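Local structure of probable endonuclease 4 (Thermotoga maritima, 4HNO) at residues Asn68-Ser73 / Val143-Asn148; Glu92-Glu97 / Leu109-Gly114. The protein probably cleaves DNA phosphodiester bonds at apurinic or apyrimidinic sites, leaving a 3'-hydroxyl and a 5'-terminal sugar phosphate, as a metal-dependent enzyme of DNA repair. All blocks are in the same frame, centred on the assembly; numbering follows the deposited sequence.

Contact 1 of 2, residues Asn68-Ser73 / Val143-Asn148; sequences NAFCHS and VILLEN. With ZN (zinc ion), chain B; MN (manganese (II) ion), chain E.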
ATOM      1  N   ASN A  68      11.476   3.756  -2.153  1.00 11.10           N
ATOM      2  CA  ASN A  68      11.093   2.756  -1.175  1.00 10.98           C
ATOM      3  C   ASN A  68      10.336   3.346   0.018  1.00 10.70           C
ATOM      4  O   ASN A  68      10.182   2.654   1.024  1.00 10.84           O
ATOM      5  CB  ASN A  68      12.324   2.020  -0.630  1.00 11.20           C
ATOM      6  CG  ASN A  68      13.144   1.294  -1.705  1.00 11.52           C
ATOM      7  OD1 ASN A  68      12.838   1.266  -2.908  1.00 12.84           O
ATOM      8  ND2 ASN A  68      14.227   0.696  -1.240  1.00 14.13           N
ATOM      9  N   ALA A  69       9.882   4.593  -0.109  1.00 10.06           N
ATOM     10  CA  ALA A  69       9.215   5.306   0.965  1.00 10.15           C
ATOM     11  C   ALA A  69       7.817   5.682   0.493  1.00  9.13           C
ATOM     12  O   ALA A  69       7.655   6.285  -0.570  1.00 10.11           O
ATOM     13  CB  ALA A  69      10.011   6.555   1.347  1.00 11.44           C
ATOM     14  N   PHE A  70       6.817   5.327   1.285  1.00  8.87           N
ATOM     15  CA  PHE A  70       5.434   5.446   0.870  1.00  8.60           C
ATOM     16  C   PHE A  70       4.591   6.051   1.982  1.00  8.33           C
ATOM     17  O   PHE A  70       4.820   5.758   3.156  1.00  9.06           O
ATOM     18  CB  PHE A  70       4.852   4.034   0.562  1.00  8.88           C
ATOM     19  CG  PHE A  70       5.661   3.257  -0.422  1.00  8.73           C
ATOM     20  CD1 PHE A  70       6.722   2.472  -0.003  1.00 10.16           C
ATOM     21  CD2 PHE A  70       5.375   3.307  -1.785  1.00  9.59           C
ATOM     22  CE1 PHE A  70       7.456   1.736  -0.893  1.00 11.07           C
ATOM     23  CE2 PHE A  70       6.110   2.584  -2.683  1.00 10.27           C
ATOM     24  CZ  PHE A  70       7.158   1.789  -2.225  1.00 11.20           C
ATOM     25  N   CYS A  71       3.562   6.805   1.617  1.00  8.79           N
ATOM     26  CA  CYS A  71       2.517   7.157   2.550  1.00  8.47           C
ATOM     27  C   CYS A  71       1.277   6.318   2.271  1.00  8.18           C
ATOM     28  O   CYS A  71       0.987   5.994   1.123  1.00  9.75           O
ATOM     29  CB  CYS A  71       2.124   8.630   2.491  0.74  8.72           C
ATOM     30  SG  CYS A  71       3.191   9.757   3.410  0.74  9.21           S
ATOM     31  N   HIS A  72       0.555   5.970   3.322  1.00  8.53           N
ATOM     32  CA  HIS A  72      -0.784   5.379   3.227  1.00  8.36           C
ATOM     33  C   HIS A  72      -1.789   6.447   3.629  1.00  8.52           C
ATOM     34  O   HIS A  72      -1.639   7.099   4.643  1.00  9.96           O
ATOM     35  CB  HIS A  72      -0.928   4.174   4.159  1.00  9.21           C
ATOM     36  CG  HIS A  72      -2.075   3.260   3.830  1.00  9.05           C
ATOM     37  ND1 HIS A  72      -3.393   3.652   3.823  1.00  9.52           N
ATOM     38  CD2 HIS A  72      -2.079   1.946   3.502  1.00  9.29           C
ATOM     39  CE1 HIS A  72      -4.154   2.610   3.493  1.00  9.55           C
ATOM     40  NE2 HIS A  72      -3.382   1.554   3.298  1.00  9.35           N
ATOM     41  N   SER A  73      -2.814   6.622   2.808  1.00  8.98           N
ATOM     42  CA  SER A  73      -3.865   7.591   3.000  1.00  9.71           C
ATOM     43  C   SER A  73      -4.699   7.196   4.195  1.00 10.32           C
ATOM     44  O   SER A  73      -4.767   6.025   4.573  1.00 11.24           O
ATOM     45  CB  SER A  73      -4.686   7.631   1.710  1.00 10.40           C
ATOM     46  OG  SER A  73      -5.796   8.473   1.743  1.00 11.26           O
ATOM     47  N   VAL A 143       2.458  10.354  -7.001  1.00  7.72           N
ATOM     48  CA  VAL A 143       1.737   9.274  -7.649  1.00  7.82           C
ATOM     49  C   VAL A 143       0.836   8.608  -6.624  1.00  7.47           C
ATOM     50  O   VAL A 143       1.285   8.273  -5.531  1.00  8.50           O
ATOM     51  CB  VAL A 143       2.756   8.263  -8.224  1.00  8.63           C
ATOM     52  CG1 VAL A 143       2.077   6.991  -8.727  1.00  9.62           C
ATOM     53  CG2 VAL A 143       3.574   8.920  -9.344  1.00  9.53           C
ATOM     54  N   ILE A 144      -0.434   8.440  -6.987  1.00  7.53           N
ATOM     55  CA  ILE A 144      -1.382   7.729  -6.150  1.00  7.46           C
ATOM     56  C   ILE A 144      -1.324   6.250  -6.489  1.00  7.66           C
ATOM     57  O   ILE A 144      -1.394   5.868  -7.665  1.00  8.86           O
ATOM     58  CB  ILE A 144      -2.787   8.303  -6.314  1.00  8.66           C
ATOM     59  CG1 ILE A 144      -2.785   9.727  -5.721  1.00 11.24           C
ATOM     60  CG2 ILE A 144      -3.817   7.417  -5.628  1.00 10.20           C
ATOM     61  CD1 ILE A 144      -4.042  10.520  -5.872  1.00 12.44           C
ATOM     62  N   LEU A 145      -1.188   5.422  -5.461  1.00  7.40           N
ATOM     63  CA  LEU A 145      -1.209   3.969  -5.619  1.00  7.46           C
ATOM     64  C   LEU A 145      -2.590   3.472  -5.212  1.00  7.43           C
ATOM     65  O   LEU A 145      -3.071   3.794  -4.129  1.00  9.03           O
ATOM     66  CB  LEU A 145      -0.148   3.299  -4.754  1.00  7.73           C
ATOM     67  CG  LEU A 145       1.271   3.808  -4.981  1.00  7.94           C
ATOM     68  CD1 LEU A 145       2.253   3.084  -4.071  1.00  8.68           C
ATOM     69  CD2 LEU A 145       1.676   3.661  -6.434  1.00  8.63           C
ATOM     70  N   LEU A 146      -3.206   2.677  -6.082  1.00  7.37           N
ATOM     71  CA  LEU A 146      -4.443   1.994  -5.753  1.00  7.31           C
ATOM     72  C   LEU A 146      -4.085   0.624  -5.201  1.00  7.24           C
ATOM     73  O   LEU A 146      -3.395  -0.151  -5.869  1.00  7.93           O
ATOM     74  CB  LEU A 146      -5.320   1.816  -6.979  1.00  7.91           C
ATOM     75  CG  LEU A 146      -5.653   3.068  -7.758  1.00  8.78           C
ATOM     76  CD1 LEU A 146      -6.479   2.718  -8.984  1.00 10.02           C
ATOM     77  CD2 LEU A 146      -6.365   4.094  -6.893  1.00 11.72           C
ATOM     78  N   GLU A 147      -4.558   0.336  -3.995  1.00  7.38           N
ATOM     79  CA  GLU A 147      -4.318  -0.933  -3.327  1.00  7.57           C
ATOM     80  C   GLU A 147      -5.526  -1.841  -3.485  1.00  7.47           C
ATOM     81  O   GLU A 147      -6.659  -1.411  -3.314  1.00  7.97           O
ATOM     82  CB  GLU A 147      -4.056  -0.665  -1.855  1.00  7.91           C
ATOM     83  CG  GLU A 147      -3.693  -1.908  -1.079  1.00  8.18           C
ATOM     84  CD  GLU A 147      -3.655  -1.730   0.407  1.00  7.75           C
ATOM     85  OE1 GLU A 147      -3.713  -2.757   1.119  1.00  8.29           O
ATOM     86  OE2 GLU A 147      -3.526  -0.575   0.877  1.00  8.65           O
ATOM     87  N   ASN A 148      -5.278  -3.117  -3.777  1.00  6.92           N
ATOM     88  CA  ASN A 148      -6.379  -4.072  -3.724  1.00  7.40           C
ATOM     89  C   ASN A 148      -6.823  -4.309  -2.286  1.00  7.40           C
ATOM     90  O   ASN A 148      -6.022  -4.223  -1.342  1.00  8.04           O
ATOM     91  CB  ASN A 148      -6.021  -5.392  -4.398  1.00  7.76           C
ATOM     92  CG  ASN A 148      -4.905  -6.110  -3.683  1.00  7.67           C
ATOM     93  OD1 ASN A 148      -3.820  -5.556  -3.550  1.00  8.10           O
ATOM     94  ND2 ASN A 148      -5.142  -7.343  -3.245  1.00  8.18           N
TER
HETATM   95 ZN    ZN B 301      -4.094  -0.304   2.797  0.94  8.66          ZN
HETATM   96 MN    MN E 304      -2.460  -3.156   2.817  0.75 11.03          MN
HETATM   97  O   HOH W   1      -3.404  -1.774   3.818  0.88  8.73           O
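H72 and E147, on two non-adjacent strands, meet on one zinc ion. Their side chains cross at about a right angle, and the imidazole plane stands 85° from the carboxylate plane. H72 NE2 and E147 OE2 each bind zinc at 2.0 Å. The 3.2 Å between H72 NE2 and E147 OE2 therefore reflects shared coordination, not a hydrogen bond. On the far side of the imidazole, H72 ND1 donates to S73 O at 2.8 Å, nearly straight (164°) and within the ring plane; this bond at one end and the zinc at the other fix the ring's rotation. With CG anti to the backbone N (chi1 -176°) and an extended chain, E147 carries its carboxylate between two metals: OE1 binds the manganese ion at 2.1 Å, at a site where zinc is also modelled, and water 1 joins the H72-bound zinc to this ion as a second bridge. N110 ND2 also donates to E147 OE2. Strands 69-72 and 143-147 are parallel strands of the TIM barrel; strand 108-115 runs between them, and the metals sit at their C-terminal ends, the usual place for an active site in this fold. Deeper in the barrel, F70 and L145 also cross nearly perpendicularly, the methyl CD1 of L145 coming obliquely to the phenyl ring, 3.9 Å from F70 CD2. L145 packs in addition against A177 and T179 of the next strand, 176-181.

Contact 2 of 2, residues Glu92-Glu97 / Leu109-Gly114; sequences ELLKKE and LNIHPG. With ZN (zinc ion), chain B.
The methyl CD2 of L109 rises from the strand between two side chains of the helix, 3.6 Å from L94 CD1 and 3.7 Å from E97 CB. This is the tight part of the contact. L94 has its CG anti to the backbone N (chi1 -169°), which swings the isobutyl group from the flank of the helix toward the strand; CD1 then serves two partners, L109 CD2, with the side chains crossing obliquely, and I111 CG2, at 3.9 Å, with the side chains nearly perpendicular. E97 lies across L109 at about a right angle. Beyond its CB the chain is extended, and E97 OE2 ends 4.0 Å from each methyl of L109, a polar group buried against an apolar one. Its needs are met from elsewhere: S73 holds OE2, while OE1 is held by G74 N and H37 NE2.

The outer face of the helix is looser. K95 points away from the strand, and its NZ forms a salt bridge of 2.9 Å with OE2 of the exposed E92, one turn back. K96 runs another way, to A44 O.

Along the strand, successive side chains alternate: L109 and I111 face the helix, whereas N110 turns to the barrel interior, where its OD1 bonds to T179 OG1; H112, where the strand is interrupted after I111, binds zinc through NE2. V135 and L132 of helix 121-136 cover the flank of L94 and I111. Helix 92-97 runs at 150° to strand 109-111, the near-antiparallel return characteristic of a beta-alpha-beta unit in a TIM barrel.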
ATOM      1  N   GLU A  92     -10.942  16.781  -0.599  1.00  7.73           N
ATOM      2  CA  GLU A  92     -10.120  17.843  -0.046  1.00  7.89           C
ATOM      3  C   GLU A  92      -9.042  17.303   0.878  1.00  7.67           C
ATOM      4  O   GLU A  92      -7.922  17.808   0.884  1.00  8.25           O
ATOM      5  CB  GLU A  92     -10.971  18.906   0.641  1.00  8.52           C
ATOM      6  CG  GLU A  92     -11.868  19.664  -0.333  1.00  9.72           C
ATOM      7  CD  GLU A  92     -11.111  20.328  -1.472  1.00 11.18           C
ATOM      8  OE1 GLU A  92     -10.071  20.968  -1.204  1.00 12.20           O
ATOM      9  OE2 GLU A  92     -11.533  20.163  -2.649  1.00 15.88           O
ATOM     10  N   LEU A  93      -9.357  16.282   1.665  1.00  7.59           N
ATOM     11  CA  LEU A  93      -8.343  15.722   2.538  1.00  7.70           C
ATOM     12  C   LEU A  93      -7.281  14.981   1.723  1.00  7.33           C
ATOM     13  O   LEU A  93      -6.104  15.035   2.054  1.00  7.67           O
ATOM     14  CB  LEU A  93      -8.955  14.823   3.616  1.00  8.33           C
ATOM     15  CG  LEU A  93      -7.957  14.269   4.635  1.00  9.05           C
ATOM     16  CD1 LEU A  93      -7.183  15.351   5.339  1.00 10.79           C
ATOM     17  CD2 LEU A  93      -8.692  13.381   5.624  1.00 10.12           C
ATOM     18  N   LEU A  94      -7.688  14.313   0.644  1.00  7.83           N
ATOM     19  CA  LEU A  94      -6.697  13.641  -0.195  1.00  7.83           C
ATOM     20  C   LEU A  94      -5.760  14.654  -0.855  1.00  7.92           C
ATOM     21  O   LEU A  94      -4.561  14.395  -0.949  1.00  8.12           O
ATOM     22  CB  LEU A  94      -7.406  12.756  -1.211  1.00  8.89           C
ATOM     23  CG  LEU A  94      -6.511  11.792  -1.975  1.00  9.37           C
ATOM     24  CD1 LEU A  94      -5.745  10.873  -1.083  1.00 11.84           C
ATOM     25  CD2 LEU A  94      -7.357  10.971  -2.945  1.00 11.54           C
ATOM     26  N   LYS A  95      -6.279  15.805  -1.281  1.00  8.03           N
ATOM     27  CA  LYS A  95      -5.402  16.855  -1.790  1.00  8.22           C
ATOM     28  C   LYS A  95      -4.385  17.263  -0.727  1.00  7.54           C
ATOM     29  O   LYS A  95      -3.205  17.440  -1.023  1.00  8.51           O
ATOM     30  CB  LYS A  95      -6.180  18.097  -2.225  1.00  9.03           C
ATOM     31  CG  LYS A  95      -7.012  18.001  -3.480  1.00 10.52           C
ATOM     32  CD  LYS A  95      -7.879  19.249  -3.700  1.00 10.91           C
ATOM     33  CE  LYS A  95      -8.800  19.113  -4.869  1.00 11.18           C
ATOM     34  NZ  LYS A  95      -9.740  20.256  -4.923  1.00 12.86           N
ATOM     35  N   LYS A  96      -4.851  17.453   0.508  1.00  7.55           N
ATOM     36  CA  LYS A  96      -3.942  17.782   1.597  1.00  7.35           C
ATOM     37  C   LYS A  96      -2.901  16.676   1.817  1.00  7.04           C
ATOM     38  O   LYS A  96      -1.732  16.964   2.008  1.00  7.47           O
ATOM     39  CB  LYS A  96      -4.742  18.071   2.871  1.00  7.72           C
ATOM     40  CG  LYS A  96      -3.924  18.134   4.146  1.00  8.29           C
ATOM     41  CD  LYS A  96      -2.753  19.104   4.187  1.00  9.22           C
ATOM     42  CE  LYS A  96      -3.120  20.556   4.012  1.00  9.40           C
ATOM     43  NZ  LYS A  96      -4.051  21.009   5.074  1.00  9.30           N
ATOM     44  N   GLU A  97      -3.324  15.410   1.760  1.00  7.04           N
ATOM     45  CA  GLU A  97      -2.346  14.337   1.914  1.00  7.22           C
ATOM     46  C   GLU A  97      -1.304  14.362   0.803  1.00  7.06           C
ATOM     47  O   GLU A  97      -0.129  14.114   1.072  1.00  7.34           O
ATOM     48  CB  GLU A  97      -3.057  12.988   1.958  1.00  7.55           C
ATOM     49  CG  GLU A  97      -3.881  12.784   3.202  1.00  7.91           C
ATOM     50  CD  GLU A  97      -4.523  11.374   3.234  1.00  9.80           C
ATOM     51  OE1 GLU A  97      -4.905  10.924   4.321  1.00 10.47           O
ATOM     52  OE2 GLU A  97      -4.634  10.766   2.139  1.00 10.74           O
ATOM     53  N   LEU A 109       1.467   7.932  -2.604  1.00  7.61           N
ATOM     54  CA  LEU A 109       0.377   7.969  -1.634  1.00  7.32           C
ATOM     55  C   LEU A 109      -0.578   6.837  -1.981  1.00  7.44           C
ATOM     56  O   LEU A 109      -1.220   6.854  -3.036  1.00  7.69           O
ATOM     57  CB  LEU A 109      -0.346   9.323  -1.693  1.00  7.83           C
ATOM     58  CG  LEU A 109      -1.540   9.470  -0.749  1.00  8.47           C
ATOM     59  CD1 LEU A 109      -1.157   9.301   0.708  1.00  9.22           C
ATOM     60  CD2 LEU A 109      -2.180  10.822  -0.964  1.00 10.02           C
ATOM     61  N   ASN A 110      -0.652   5.856  -1.101  1.00  7.59           N
ATOM     62  CA  ASN A 110      -1.418   4.632  -1.306  1.00  7.49           C
ATOM     63  C   ASN A 110      -2.808   4.763  -0.716  1.00  7.57           C
ATOM     64  O   ASN A 110      -2.944   5.063   0.476  1.00  8.68           O
ATOM     65  CB  ASN A 110      -0.658   3.496  -0.624  1.00  8.11           C
ATOM     66  CG  ASN A 110      -1.381   2.175  -0.711  1.00  8.34           C
ATOM     67  OD1 ASN A 110      -1.156   1.397  -1.624  1.00 10.58           O
ATOM     68  ND2 ASN A 110      -2.250   1.927   0.232  1.00  8.92           N
ATOM     69  N   ILE A 111      -3.828   4.481  -1.525  1.00  8.02           N
ATOM     70  CA  ILE A 111      -5.212   4.558  -1.090  1.00  8.03           C
ATOM     71  C   ILE A 111      -5.937   3.240  -1.355  1.00  7.91           C
ATOM     72  O   ILE A 111      -5.659   2.527  -2.294  1.00  9.42           O
ATOM     73  CB  ILE A 111      -5.973   5.723  -1.810  1.00  9.24           C
ATOM     74  CG1 ILE A 111      -6.279   5.414  -3.286  1.00 10.10           C
ATOM     75  CG2 ILE A 111      -5.241   7.041  -1.704  1.00 12.93           C
ATOM     76  CD1 ILE A 111      -7.327   6.345  -3.906  1.00 12.21           C
ATOM     77  N   HIS A 112      -6.932   2.975  -0.531  1.00  8.37           N
ATOM     78  CA  HIS A 112      -7.964   2.000  -0.866  1.00  8.88           C
ATOM     79  C   HIS A 112      -8.985   2.736  -1.751  1.00  8.28           C
ATOM     80  O   HIS A 112      -9.397   3.843  -1.419  1.00  9.89           O
ATOM     81  CB  HIS A 112      -8.655   1.491   0.385  1.00  9.24           C
ATOM     82  CG  HIS A 112      -7.736   0.770   1.314  1.00  9.69           C
ATOM     83  ND1 HIS A 112      -8.172   0.024   2.373  1.00 12.95           N
ATOM     84  CD2 HIS A 112      -6.395   0.630   1.301  1.00  9.91           C
ATOM     85  CE1 HIS A 112      -7.131  -0.493   3.007  1.00 12.41           C
ATOM     86  NE2 HIS A 112      -6.029  -0.098   2.405  1.00 10.30           N
ATOM     87  N   PRO A 113      -9.390   2.157  -2.861  1.00  8.24           N
ATOM     88  CA  PRO A 113     -10.270   2.882  -3.783  1.00  8.67           C
ATOM     89  C   PRO A 113     -11.518   3.472  -3.155  1.00  8.42           C
ATOM     90  O   PRO A 113     -11.868   4.617  -3.468  1.00  9.70           O
ATOM     91  CB  PRO A 113     -10.596   1.820  -4.837  1.00 10.00           C
ATOM     92  CG  PRO A 113      -9.352   0.965  -4.870  1.00 10.10           C
ATOM     93  CD  PRO A 113      -8.946   0.860  -3.426  1.00  9.41           C
ATOM     94  N   GLY A 114     -12.191   2.709  -2.318  1.00  8.84           N
ATOM     95  CA  GLY A 114     -13.387   3.186  -1.667  1.00  9.94           C
ATOM     96  C   GLY A 114     -14.457   2.111  -1.583  1.00  8.97           C
ATOM     97  O   GLY A 114     -14.305   0.992  -2.078  1.00 10.31           O
TER
HETATM   98 ZN    ZN B 301      -4.094  -0.304   2.797  0.94  8.66          ZN
HETATM   99  O   HOH W   1      -3.404  -1.774   3.818  0.88  8.73           O

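How the contacts relate
Contact 1 lies inside the barrel and contact 2 on its outer wall, their centres 9 Å apart, with strand 108-115, part of contact 2, lying between the two strands of contact 1. A probable hydrogen bond from N110 N to C71 O, 2.8 Å, pairs it with 69-72, and L109 and I111 bond by backbone to 143-147. S73 ties contact 1 to the helix of contact 2, its OG lying 2.6 Å from E97 OE2 in a probable hydrogen bond. H112 brings contact 2 to the metals: its NE2 is 3.0 Å from E147 OE2 because both bind the zinc that H72 also holds, and water 1 completes that site. D181, H218 and E263 join E147 at the manganese.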